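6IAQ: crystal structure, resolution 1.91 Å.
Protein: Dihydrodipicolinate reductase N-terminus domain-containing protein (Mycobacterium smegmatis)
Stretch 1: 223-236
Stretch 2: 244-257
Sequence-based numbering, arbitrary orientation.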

ATOM      1  N   THR A 223      -2.292 -22.997 -12.515  1.00 48.26           N
ATOM      2  CA  THR A 223      -2.923 -23.055 -13.859  1.00 45.45           C
ATOM      3  C   THR A 223      -2.785 -21.711 -14.568  1.00 44.08           C
ATOM      4  O   THR A 223      -2.508 -20.700 -13.908  1.00 43.07           O
ATOM      5  CB  THR A 223      -4.392 -23.485 -13.769  1.00 49.88           C
ATOM      6  OG1 THR A 223      -5.021 -22.690 -12.759  1.00 51.00           O
ATOM      7  CG2 THR A 223      -4.518 -24.965 -13.469  1.00 52.85           C
ATOM      8  N   THR A 224      -2.955 -21.716 -15.888  1.00 43.58           N
ATOM      9  CA  THR A 224      -2.687 -20.561 -16.774  1.00 43.97           C
ATOM     10  C   THR A 224      -3.415 -20.774 -18.089  1.00 40.31           C
ATOM     11  O   THR A 224      -3.570 -21.931 -18.480  1.00 49.48           O
ATOM     12  CB  THR A 224      -1.180 -20.368 -17.016  1.00 40.70           C
ATOM     13  OG1 THR A 224      -1.050 -19.133 -17.714  1.00 43.83           O
ATOM     14  CG2 THR A 224      -0.547 -21.498 -17.814  1.00 41.56           C
ATOM     15  N   ALA A 225      -3.822 -19.697 -18.741  1.00 36.76           N
ATOM     16  CA  ALA A 225      -4.409 -19.717 -20.095  1.00 37.35           C
ATOM     17  C   ALA A 225      -4.198 -18.347 -20.736  1.00 38.42           C
ATOM     18  O   ALA A 225      -4.100 -17.332 -20.004  1.00 37.37           O
ATOM     19  CB  ALA A 225      -5.869 -20.084 -20.052  1.00 37.46           C
ATOM     20  N   THR A 226      -4.099 -18.330 -22.055  1.00 39.03           N
ATOM     21  CA  THR A 226      -3.843 -17.122 -22.852  1.00 35.78           C
ATOM     22  C   THR A 226      -4.720 -17.175 -24.089  1.00 33.21           C
ATOM     23  O   THR A 226      -4.843 -18.264 -24.668  1.00 39.42           O
ATOM     24  CB  THR A 226      -2.369 -17.010 -23.242  1.00 31.66           C
ATOM     25  OG1 THR A 226      -1.642 -16.929 -22.018  1.00 31.82           O
ATOM     26  CG2 THR A 226      -2.096 -15.825 -24.146  1.00 36.51           C
ATOM     27  N   ARG A 227      -5.299 -16.041 -24.464  1.00 30.37           N
ATOM     28  CA  ARG A 227      -6.037 -15.891 -25.732  1.00 31.41           C
ATOM     29  C   ARG A 227      -5.553 -14.612 -26.402  1.00 33.58           C
ATOM     30  O   ARG A 227      -5.148 -13.648 -25.739  1.00 34.10           O
ATOM     31  CB  ARG A 227      -7.544 -15.882 -25.455  1.00 35.77           C
ATOM     32  CG  ARG A 227      -8.022 -14.707 -24.625  1.00 40.83           C
ATOM     33  CD  ARG A 227      -9.468 -14.368 -24.933  1.00 46.60           C
ATOM     34  NE  ARG A 227      -9.891 -13.070 -24.426  1.00 47.28           N
ATOM     35  CZ  ARG A 227     -10.253 -12.819 -23.168  1.00 52.01           C
ATOM     36  NH1 ARG A 227     -10.188 -13.755 -22.229  1.00 50.17           N
ATOM     37  NH2 ARG A 227     -10.666 -11.605 -22.839  1.00 53.32           N
ATOM     38  N   PRO A 228      -5.562 -14.567 -27.747  1.00 30.25           N
ATOM     39  CA  PRO A 228      -5.154 -13.370 -28.458  1.00 31.15           C
ATOM     40  C   PRO A 228      -6.234 -12.294 -28.296  1.00 35.02           C
ATOM     41  O   PRO A 228      -7.402 -12.636 -28.117  1.00 36.73           O
ATOM     42  CB  PRO A 228      -5.056 -13.842 -29.907  1.00 35.12           C
ATOM     43  CG  PRO A 228      -6.099 -14.967 -29.978  1.00 33.02           C
ATOM     44  CD  PRO A 228      -5.960 -15.667 -28.652  1.00 32.12           C
ATOM     45  N   ASP A 229      -5.798 -11.035 -28.321  1.00 30.55           N
ATOM     46  CA  ASP A 229      -6.697  -9.873 -28.462  1.00 32.87           C
ATOM     47  C   ASP A 229      -6.721  -9.544 -29.949  1.00 34.79           C
ATOM     48  O   ASP A 229      -5.635  -9.505 -30.576  1.00 30.23           O
ATOM     49  CB  ASP A 229      -6.258  -8.707 -27.568  1.00 36.05           C
ATOM     50  CG  ASP A 229      -6.211  -9.051 -26.086  1.00 35.46           C
ATOM     51  OD1 ASP A 229      -6.989  -9.883 -25.650  1.00 37.93           O
ATOM     52  OD2 ASP A 229      -5.373  -8.470 -25.380  1.00 34.55           O
ATOM     53  N   ILE A 230      -7.919  -9.332 -30.496  1.00 29.60           N
ATOM     54  CA  ILE A 230      -8.152  -9.223 -31.963  1.00 28.77           C
ATOM     55  C   ILE A 230      -8.628  -7.808 -32.270  1.00 28.52           C
ATOM     56  O   ILE A 230      -9.504  -7.319 -31.550  1.00 29.92           O
ATOM     57  CB  ILE A 230      -9.210 -10.270 -32.366  1.00 32.83           C
ATOM     58  CG1 ILE A 230      -8.822 -11.675 -31.897  1.00 35.01           C
ATOM     59  CG2 ILE A 230      -9.461 -10.222 -33.857  1.00 31.56           C
ATOM     60  CD1 ILE A 230      -7.474 -12.142 -32.423  1.00 35.98           C
ATOM     61  N   ALA A 231      -8.115  -7.195 -33.329  1.00 27.10           N
ATOM     62  CA  ALA A 231      -8.641  -5.935 -33.889  1.00 29.86           C
ATOM     63  C   ALA A 231     -10.084  -6.151 -34.389  1.00 34.76           C
ATOM     64  O   ALA A 231     -10.295  -7.006 -35.267  1.00 31.86           O
ATOM     65  CB  ALA A 231      -7.746  -5.457 -35.001  1.00 28.21           C
ATOM     66  N   SER A 232     -11.037  -5.379 -33.864  1.00 37.70           N
ATOM     67  CA  SER A 232     -12.468  -5.435 -34.251  1.00 34.80           C
ATOM     68  C   SER A 232     -12.710  -4.577 -35.502  1.00 40.46           C
ATOM     69  O   SER A 232     -13.757  -4.736 -36.137  1.00 44.98           O
ATOM     70  CB  SER A 232     -13.308  -5.004 -33.079  1.00 34.96           C
ATOM     71  OG  SER A 232     -13.127  -3.602 -32.837  1.00 31.27           O
ATOM     72  N   ALA A 233     -11.772  -3.695 -35.844  1.00 40.73           N
ATOM     73  CA  ALA A 233     -11.805  -2.776 -36.998  1.00 37.80           C
ATOM     74  C   ALA A 233     -10.361  -2.362 -37.310  1.00 41.51           C
ATOM     75  O   ALA A 233      -9.445  -2.686 -36.503  1.00 44.19           O
ATOM     76  CB  ALA A 233     -12.646  -1.564 -36.667  1.00 39.88           C
ATOM     77  N   ALA A 234     -10.138  -1.671 -38.433  1.00 40.09           N
ATOM     78  CA  ALA A 234      -8.808  -1.145 -38.812  1.00 41.05           C
ATOM     79  C   ALA A 234      -8.265  -0.258 -37.678  1.00 39.32           C
ATOM     80  O   ALA A 234      -8.997   0.599 -37.161  1.00 34.66           O
ATOM     81  CB  ALA A 234      -8.886  -0.399 -40.118  1.00 45.68           C
ATOM     82  N   MET A 235      -7.023  -0.499 -37.279  1.00 42.07           N
ATOM     83  CA  MET A 235      -6.294   0.269 -36.233  1.00 40.91           C
ATOM     84  C   MET A 235      -4.865   0.505 -36.718  1.00 39.81           C
ATOM     85  O   MET A 235      -4.471  -0.027 -37.762  1.00 39.40           O
ATOM     86  CB  MET A 235      -6.188  -0.508 -34.918  1.00 40.61           C
ATOM     87  CG  MET A 235      -7.401  -1.287 -34.578  1.00 38.19           C
ATOM     88  SD  MET A 235      -7.238  -2.215 -33.059  1.00 35.48           S
ATOM     89  CE  MET A 235      -6.646  -0.958 -31.915  1.00 41.74           C
ATOM     90  N   ARG A 236      -4.089   1.222 -35.934  1.00 40.87           N
ATOM     91  CA  ARG A 236      -2.665   1.503 -36.179  1.00 40.55           C
ATOM     92  C   ARG A 236      -1.944   1.266 -34.850  1.00 38.39           C
ATOM     93  O   ARG A 236      -2.520   1.612 -33.811  1.00 35.53           O
ATOM     94  CB  ARG A 236      -2.466   2.940 -36.683  1.00 44.80           C
ATOM     95  CG  ARG A 236      -1.037   3.185 -37.138  1.00 49.45           C
ATOM     96  CD  ARG A 236      -0.811   4.377 -38.023  1.00 50.98           C
ATOM     97  NE  ARG A 236       0.365   4.129 -38.858  1.00 58.03           N
ATOM     98  CZ  ARG A 236       1.620   4.291 -38.473  1.00 57.79           C
ATOM     99  NH1 ARG A 236       2.605   4.024 -39.309  1.00 57.84           N
ATOM    100  NH2 ARG A 236       1.899   4.726 -37.254  1.00 66.77           N
ATOM    101  N   LEU A 244      -3.022  -2.195 -38.752  1.00 35.46           N
ATOM    102  CA  LEU A 244      -3.622  -3.467 -38.291  1.00 33.52           C
ATOM    103  C   LEU A 244      -5.009  -3.566 -38.923  1.00 37.64           C
ATOM    104  O   LEU A 244      -5.791  -2.606 -38.828  1.00 36.47           O
ATOM    105  CB  LEU A 244      -3.691  -3.451 -36.763  1.00 34.95           C
ATOM    106  CG  LEU A 244      -2.335  -3.329 -36.054  1.00 33.01           C
ATOM    107  CD1 LEU A 244      -2.489  -2.807 -34.640  1.00 31.48           C
ATOM    108  CD2 LEU A 244      -1.647  -4.666 -36.022  1.00 34.28           C
ATOM    109  N   ALA A 245      -5.275  -4.670 -39.607  1.00 39.73           N
ATOM    110  CA  ALA A 245      -6.565  -4.936 -40.280  1.00 42.39           C
ATOM    111  C   ALA A 245      -7.493  -5.629 -39.287  1.00 39.55           C
ATOM    112  O   ALA A 245      -7.040  -6.323 -38.380  1.00 38.78           O
ATOM    113  CB  ALA A 245      -6.346  -5.777 -41.510  1.00 42.00           C
ATOM    114  N   PRO A 246      -8.824  -5.455 -39.436  1.00 39.07           N
ATOM    115  CA  PRO A 246      -9.789  -6.235 -38.682  1.00 34.51           C
ATOM    116  C   PRO A 246      -9.343  -7.695 -38.685  1.00 36.22           C
ATOM    117  O   PRO A 246      -8.996  -8.158 -39.761  1.00 40.22           O
ATOM    118  CB  PRO A 246     -11.105  -6.073 -39.466  1.00 35.33           C
ATOM    119  CG  PRO A 246     -10.943  -4.776 -40.218  1.00 37.13           C
ATOM    120  CD  PRO A 246      -9.456  -4.552 -40.410  1.00 40.19           C
ATOM    121  N   GLY A 247      -9.323  -8.350 -37.520  1.00 33.86           N
ATOM    122  CA  GLY A 247      -8.925  -9.764 -37.400  1.00 32.53           C
ATOM    123  C   GLY A 247      -7.445  -9.959 -37.080  1.00 31.02           C
ATOM    124  O   GLY A 247      -7.090 -11.064 -36.664  1.00 32.31           O
ATOM    125  N   ASP A 248      -6.599  -8.941 -37.266  1.00 32.67           N
ATOM    126  CA  ASP A 248      -5.155  -9.023 -36.875  1.00 33.31           C
ATOM    127  C   ASP A 248      -5.042  -9.159 -35.353  1.00 33.57           C
ATOM    128  O   ASP A 248      -5.924  -8.657 -34.614  1.00 31.87           O
ATOM    129  CB  ASP A 248      -4.353  -7.815 -37.360  1.00 33.65           C
ATOM    130  CG  ASP A 248      -4.048  -7.814 -38.849  1.00 37.60           C
ATOM    131  OD1 ASP A 248      -4.368  -8.817 -39.511  1.00 38.70           O
ATOM    132  OD2 ASP A 248      -3.498  -6.807 -39.339  1.00 35.75           O
ATOM    133  N   VAL A 249      -4.006  -9.847 -34.885  1.00 32.63           N
ATOM    134  CA  VAL A 249      -3.692  -9.938 -33.431  1.00 31.46           C
ATOM    135  C   VAL A 249      -3.134  -8.582 -32.991  1.00 30.08           C
ATOM    136  O   VAL A 249      -2.280  -8.022 -33.707  1.00 26.23           O
ATOM    137  CB  VAL A 249      -2.738 -11.098 -33.106  1.00 33.19           C
ATOM    138  CG1 VAL A 249      -2.357 -11.098 -31.630  1.00 32.52           C
ATOM    139  CG2 VAL A 249      -3.352 -12.432 -33.509  1.00 34.96           C
ATOM    140  N   ILE A 250      -3.631  -8.047 -31.866  1.00 29.11           N
ATOM    141  CA  ILE A 250      -3.189  -6.717 -31.358  1.00 30.93           C
ATOM    142  C   ILE A 250      -2.623  -6.845 -29.937  1.00 28.42           C
ATOM    143  O   ILE A 250      -2.379  -5.799 -29.326  1.00 26.76           O
ATOM    144  CB  ILE A 250      -4.328  -5.686 -31.423  1.00 30.81           C
ATOM    145  CG1 ILE A 250      -5.513  -6.091 -30.541  1.00 30.98           C
ATOM    146  CG2 ILE A 250      -4.726  -5.421 -32.858  1.00 33.64           C
ATOM    147  CD1 ILE A 250      -6.580  -5.008 -30.401  1.00 32.27           C
ATOM    148  N   GLY A 251      -2.429  -8.071 -29.458  1.00 29.17           N
ATOM    149  CA  GLY A 251      -1.917  -8.330 -28.118  1.00 29.78           C
ATOM    150  C   GLY A 251      -2.484  -9.602 -27.592  1.00 29.94           C
ATOM    151  O   GLY A 251      -2.972 -10.414 -28.389  1.00 31.95           O
ATOM    152  N   PHE A 252      -2.457  -9.775 -26.283  1.00 27.88           N
ATOM    153  CA  PHE A 252      -3.065 -10.975 -25.682  1.00 29.15           C
ATOM    154  C   PHE A 252      -3.445 -10.710 -24.234  1.00 29.00           C
ATOM    155  O   PHE A 252      -2.924  -9.774 -23.595  1.00 28.59           O
ATOM    156  CB  PHE A 252      -2.165 -12.216 -25.820  1.00 28.53           C
ATOM    157  CG  PHE A 252      -0.811 -12.155 -25.155  1.00 30.03           C
ATOM    158  CD1 PHE A 252      -0.664 -12.364 -23.792  1.00 32.97           C
ATOM    159  CD2 PHE A 252       0.336 -12.002 -25.917  1.00 28.49           C
ATOM    160  CE1 PHE A 252       0.588 -12.328 -23.192  1.00 31.07           C
ATOM    161  CE2 PHE A 252       1.583 -11.957 -25.312  1.00 28.31           C
ATOM    162  CZ  PHE A 252       1.704 -12.137 -23.958  1.00 30.00           C
ATOM    163  N   THR A 253      -4.298 -11.609 -23.749  1.00 25.71           N
ATOM    164  CA  THR A 253      -4.814 -11.643 -22.373  1.00 25.83           C
ATOM    165  C   THR A 253      -4.405 -12.975 -21.749  1.00 25.10           C
ATOM    166  O   THR A 253      -4.699 -14.012 -22.345  1.00 31.64           O
ATOM    167  CB  THR A 253      -6.334 -11.398 -22.353  1.00 26.86           C
ATOM    168  OG1 THR A 253      -6.588 -10.124 -22.960  1.00 24.28           O
ATOM    169  CG2 THR A 253      -6.885 -11.514 -20.943  1.00 24.34           C
ATOM    170  N   ASP A 254      -3.742 -12.922 -20.610  1.00 28.03           N
ATOM    171  CA  ASP A 254      -3.387 -14.088 -19.778  1.00 31.13           C
ATOM    172  C   ASP A 254      -4.331 -14.134 -18.584  1.00 31.25           C
ATOM    173  O   ASP A 254      -4.691 -13.079 -18.096  1.00 28.62           O
ATOM    174  CB  ASP A 254      -1.958 -14.030 -19.223  1.00 31.75           C
ATOM    175  CG  ASP A 254      -0.841 -13.925 -20.240  1.00 34.60           C
ATOM    176  OD1 ASP A 254      -0.887 -14.651 -21.253  1.00 35.34           O
ATOM    177  OD2 ASP A 254       0.082 -13.099 -19.998  1.00 35.87           O
ATOM    178  N   ILE A 255      -4.579 -15.319 -18.056  1.00 30.77           N
ATOM    179  CA  ILE A 255      -5.178 -15.557 -16.718  1.00 35.54           C
ATOM    180  C   ILE A 255      -4.325 -16.612 -16.025  1.00 34.01           C
ATOM    181  O   ILE A 255      -4.041 -17.643 -16.636  1.00 38.68           O
ATOM    182  CB  ILE A 255      -6.675 -15.923 -16.801  1.00 39.36           C
ATOM    183  CG1 ILE A 255      -7.271 -16.103 -15.405  1.00 43.89           C
ATOM    184  CG2 ILE A 255      -6.899 -17.133 -17.666  1.00 44.85           C
ATOM    185  CD1 ILE A 255      -8.774 -15.851 -15.360  1.00 45.20           C
ATOM    186  N   ASP A 256      -3.826 -16.275 -14.852  1.00 31.89           N
ATOM    187  CA  ASP A 256      -2.963 -17.118 -14.008  1.00 32.56           C
ATOM    188  C   ASP A 256      -3.681 -17.345 -12.689  1.00 36.27           C
ATOM    189  O   ASP A 256      -4.353 -16.419 -12.198  1.00 35.48           O
ATOM    190  CB  ASP A 256      -1.586 -16.479 -13.808  1.00 33.67           C
ATOM    191  CG  ASP A 256      -0.788 -16.535 -15.089  1.00 35.35           C
ATOM    192  OD1 ASP A 256      -0.370 -17.669 -15.458  1.00 34.77           O
ATOM    193  OD2 ASP A 256      -0.677 -15.486 -15.750  1.00 32.02           O
ATOM    194  N   ARG A 257      -3.513 -18.536 -12.135  1.00 33.99           N
ATOM    195  CA  ARG A 257      -4.189 -18.961 -10.891  1.00 35.84           C
ATOM    196  C   ARG A 257      -3.253 -19.838 -10.083  1.00 39.09           C
ATOM    197  O   ARG A 257      -2.666 -20.783 -10.655  1.00 42.16           O
ATOM    198  CB  ARG A 257      -5.459 -19.729 -11.248  1.00 42.37           C
ATOM    199  CG  ARG A 257      -6.245 -20.256 -10.057  1.00 48.65           C
ATOM    200  CD  ARG A 257      -7.391 -21.072 -10.622  1.00 56.02           C
ATOM    201  NE  ARG A 257      -8.630 -20.806  -9.930  1.00 64.42           N
ATOM    202  CZ  ARG A 257      -9.066 -21.476  -8.869  1.00 70.36           C
ATOM    203  NH1 ARG A 257      -8.376 -22.487  -8.373  1.00 69.42           N
ATOM    204  NH2 ARG A 257     -10.212 -21.139  -8.306  1.00 74.67           N
TER
HETATM  205  O   HOH W   1       0.177 -19.374 -13.704  1.00 33.47           O
HETATM  206  O   HOH W   2      -4.648 -23.441  -9.855  1.00 46.43           O

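Three side-chain hydrogen bonds, each from a threonine hydroxyl to an aspartate carboxylate, mark this antiparallel pairing. Thr226 OG1 donates to Asp254 OD1 at 2.5 Å and Thr224 OG1 to Asp256 OD1 at 2.8 Å. Both join residues directly opposite one another at non-hydrogen-bonded positions, where the CA atoms lie 4.3 to 4.4 Å apart and both side chains leave the same face, so the hydroxyl can reach the carboxylate directly across the pair. The third runs along the other face: Thr253 OG1 donates to Asp229 OD1 at 2.7 Å, a diagonal link, since the backbone partner of Thr253 is Arg227. A water extends the Asp256 cluster, donating to Asp256 OD1 and to Thr223 O.

The backbone ladder comes next. Thr223 with Arg257, Ala225 with Ile255 and Arg227 with Thr253 each exchange two N-H...O bonds, such as Ile255 N to Ala225 O at 2.8 Å. The register then slips: Asp229 N still reaches Gly251 O at 2.9 Å, but Asp229 O accepts from Ile250 N at 2.8 Å. With phi/psi of 149/-160, Gly251 adopts a backbone that calls for glycine. Ala231 continues the shifted pattern, its N donating to Asp248 O (2.9 Å) and its O accepting from Gly247 N (2.8 Å). These bonds reach the type II turn from Ala245 to Asp248, which is closed by Asp248 N donating to Ala245 O at 2.9 Å, with Asp248 OD2 also accepting from Ala245 N at 2.8 Å. Beyond it, Met235 and Leu244 regain a doubly bonded pair.

Packing fills in around the ladder. Thr253 CG2 lies over one face of the Arg227 guanidinium, 4.2 Å from Arg227 NH1. Ile250 packs against Ala231 and Met235, with closest approaches of 3.7 Å from Ile250 CG2 to Ala231 CB and 3.9 Å from Ile250 CD1 to Met235 SD. Ala225 CB touches Ile255 CG2 at 3.9 Å, and Ile230 CG2 rests 3.6 Å from Gly247 CA.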